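Local coordinates for major capsid protein P2 (Pseudoalteromonas phage pm2, PDB 2VVF) that forms the protein capsid of a lipid-containing marine phage as a homotrimeric major coat protein built from two jelly rolls, at residues A[150-155]-A[159-164]. Numbering follows the deposited sequence.
Sequences FFKQLN and TEIADL
Lys152 packs on Ile161 and Leu154 on Thr159 between the two sheets of the C-terminal jelly roll, where strand 143-154 of one sheet passes into strand 157-161 of the other. The two strand segments run nearly antiparallel with axes 7.6 Å apart at their closest, and side chains fill the gap. Each strand has its backbone partner elsewhere: Lys152 pairs with Ala254 and Ile161 with Leu244, in the two different sheets.

A backbone-to-side-chain hydrogen bond crosses near the connection between the strands. The backbone N of Asn155 donates to OG1 of Thr159 at 2.8 Å, nearly straight at 165°. In Thr159, OG1 lies beside its own backbone N (chi1 -41°) and CG2 anti to it; both branches meet the 150-155 backbone, CG2 at 3.2 Å from the carbonyl O of Gln153.

Apolar contacts join the two sheets here. Leu154 CD2 meets Thr159 CB at 3.6 Å and reaches Ile161 CD1 more loosely, while both Leu154 and Ile161 also touch Ile246. The Lys152 chain, bent at chi2, lays CD 3.7 Å from Ile161 CG2.

The ammonium group of Lys152 probably forms a salt bridge with the Asp163 carboxylate, but the two are modelled too close together for the details to be relied on. Beyond it, Leu164 makes a CH-pi contact, its CD2 over one face of the Phe150 ring, 4.3 Å from the centroid and 20° off the normal.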
loop_
_atom_site.group_PDB
_atom_site.type_symbol
_atom_site.label_atom_id
_atom_site.label_comp_id
_atom_site.label_asym_id
_atom_site.label_seq_id
_atom_site.Cartn_x
_atom_site.Cartn_y
_atom_site.Cartn_z
ATOM N N PHE A 150 13.598 17.556 -22.921
ATOM C CA PHE A 150 13.629 18.934 -23.405
ATOM C C PHE A 150 14.670 19.734 -22.623
ATOM O O PHE A 150 14.818 19.560 -21.415
ATOM C CB PHE A 150 12.256 19.597 -23.271
ATOM C CG PHE A 150 11.147 18.848 -23.953
ATOM C CD1 PHE A 150 10.938 18.983 -25.315
ATOM C CD2 PHE A 150 10.301 18.026 -23.229
ATOM C CE1 PHE A 150 9.919 18.296 -25.947
ATOM C CE2 PHE A 150 9.280 17.336 -23.853
ATOM C CZ PHE A 150 9.088 17.473 -25.215
ATOM N N PHE A 151 15.398 20.601 -23.320
ATOM C CA PHE A 151 16.417 21.424 -22.681
ATOM C C PHE A 151 16.084 22.899 -22.849
ATOM O O PHE A 151 15.874 23.375 -23.964
ATOM C CB PHE A 151 17.801 21.116 -23.256
ATOM C CG PHE A 151 18.332 19.768 -22.862
ATOM C CD1 PHE A 151 19.167 19.630 -21.767
ATOM C CD2 PHE A 151 17.981 18.635 -23.579
ATOM C CE1 PHE A 151 19.651 18.388 -21.398
ATOM C CE2 PHE A 151 18.463 17.392 -23.218
ATOM C CZ PHE A 151 19.298 17.267 -22.126
ATOM N N LYS A 152 16.007 23.615 -21.735
ATOM C CA LYS A 152 15.667 25.028 -21.778
ATOM C C LYS A 152 16.512 25.840 -20.808
ATOM O O LYS A 152 16.972 25.327 -19.790
ATOM C CB LYS A 152 14.178 25.228 -21.495
ATOM C CG LYS A 152 13.326 25.334 -22.747
ATOM C CD LYS A 152 12.220 24.299 -22.756
ATOM C CE LYS A 152 11.828 23.932 -24.175
ATOM N NZ LYS A 152 10.372 24.117 -24.415
ATOM N N GLN A 153 16.717 27.109 -21.140
ATOM C CA GLN A 153 17.522 27.993 -20.311
ATOM C C GLN A 153 16.719 28.616 -19.181
ATOM O O GLN A 153 15.628 29.150 -19.392
ATOM C CB GLN A 153 18.167 29.091 -21.160
ATOM C CG GLN A 153 19.134 29.980 -20.393
ATOM C CD GLN A 153 20.433 29.274 -20.060
ATOM O OE1 GLN A 153 20.687 28.164 -20.525
ATOM N NE2 GLN A 153 21.265 29.919 -19.248
ATOM N N LEU A 154 17.274 28.546 -17.977
ATOM C CA LEU A 154 16.639 29.131 -16.807
ATOM C C LEU A 154 17.450 30.344 -16.408
ATOM O O LEU A 154 18.673 30.359 -16.525
ATOM C CB LEU A 154 16.598 28.137 -15.647
ATOM C CG LEU A 154 15.509 27.069 -15.722
ATOM C CD1 LEU A 154 15.414 26.310 -14.409
ATOM C CD2 LEU A 154 14.169 27.685 -16.095
ATOM N N ASN A 155 16.765 31.377 -15.953
ATOM C CA ASN A 155 17.459 32.571 -15.550
ATOM C C ASN A 155 17.427 32.661 -14.059
ATOM O O ASN A 155 16.657 31.967 -13.382
ATOM C CB ASN A 155 16.751 33.804 -16.084
ATOM C CG ASN A 155 16.556 33.758 -17.563
ATOM O OD1 ASN A 155 15.422 33.726 -18.056
ATOM N ND2 ASN A 155 17.661 33.674 -18.293
ATOM N N THR A 159 11.674 32.523 -15.226
ATOM C CA THR A 159 11.683 31.996 -16.584
ATOM C C THR A 159 10.333 31.358 -16.886
ATOM O O THR A 159 9.715 30.752 -16.011
ATOM C CB THR A 159 12.822 30.988 -16.807
ATOM O OG1 THR A 159 14.017 31.460 -16.172
ATOM C CG2 THR A 159 13.078 30.810 -18.296
ATOM N N GLU A 160 9.878 31.495 -18.127
ATOM C CA GLU A 160 8.603 30.922 -18.539
ATOM C C GLU A 160 8.774 29.960 -19.713
ATOM O O GLU A 160 9.410 30.290 -20.713
ATOM C CB GLU A 160 7.613 32.028 -18.904
ATOM C CG GLU A 160 7.211 32.908 -17.732
ATOM C CD GLU A 160 6.004 33.770 -18.040
ATOM O OE1 GLU A 160 5.211 33.395 -18.927
ATOM O OE2 GLU A 160 5.850 34.831 -17.401
ATOM N N ILE A 161 8.209 28.764 -19.577
ATOM C CA ILE A 161 8.291 27.744 -20.617
ATOM C C ILE A 161 6.892 27.368 -21.099
ATOM O O ILE A 161 6.165 26.645 -20.416
ATOM C CB ILE A 161 9.058 26.509 -20.120
ATOM C CG1 ILE A 161 10.476 26.903 -19.701
ATOM C CG2 ILE A 161 9.082 25.428 -21.190
ATOM C CD1 ILE A 161 11.045 26.047 -18.590
ATOM N N ALA A 162 6.519 27.864 -22.273
ATOM C CA ALA A 162 5.194 27.604 -22.826
ATOM C C ALA A 162 5.223 26.889 -24.173
ATOM O O ALA A 162 4.184 26.722 -24.813
ATOM C CB ALA A 162 4.409 28.906 -22.937
ATOM N N ASP A 163 6.408 26.471 -24.605
ATOM C CA ASP A 163 6.551 25.796 -25.893
ATOM C C ASP A 163 6.640 24.275 -25.799
ATOM O O ASP A 163 7.218 23.628 -26.670
ATOM C CB ASP A 163 7.744 26.358 -26.671
ATOM C CG ASP A 163 9.060 26.185 -25.934
ATOM O OD1 ASP A 163 9.033 25.956 -24.706
ATOM O OD2 ASP A 163 10.122 26.287 -26.585
ATOM N N LEU A 164 6.051 23.703 -24.755
ATOM C CA LEU A 164 6.062 22.254 -24.584
ATOM C C LEU A 164 5.061 21.609 -25.539
ATOM O O LEU A 164 3.930 22.077 -25.676
ATOM C CB LEU A 164 5.743 21.877 -23.134
ATOM C CG LEU A 164 6.867 22.093 -22.119
ATOM C CD1 LEU A 164 6.436 21.652 -20.730
ATOM C CD2 LEU A 164 8.142 21.374 -22.545
#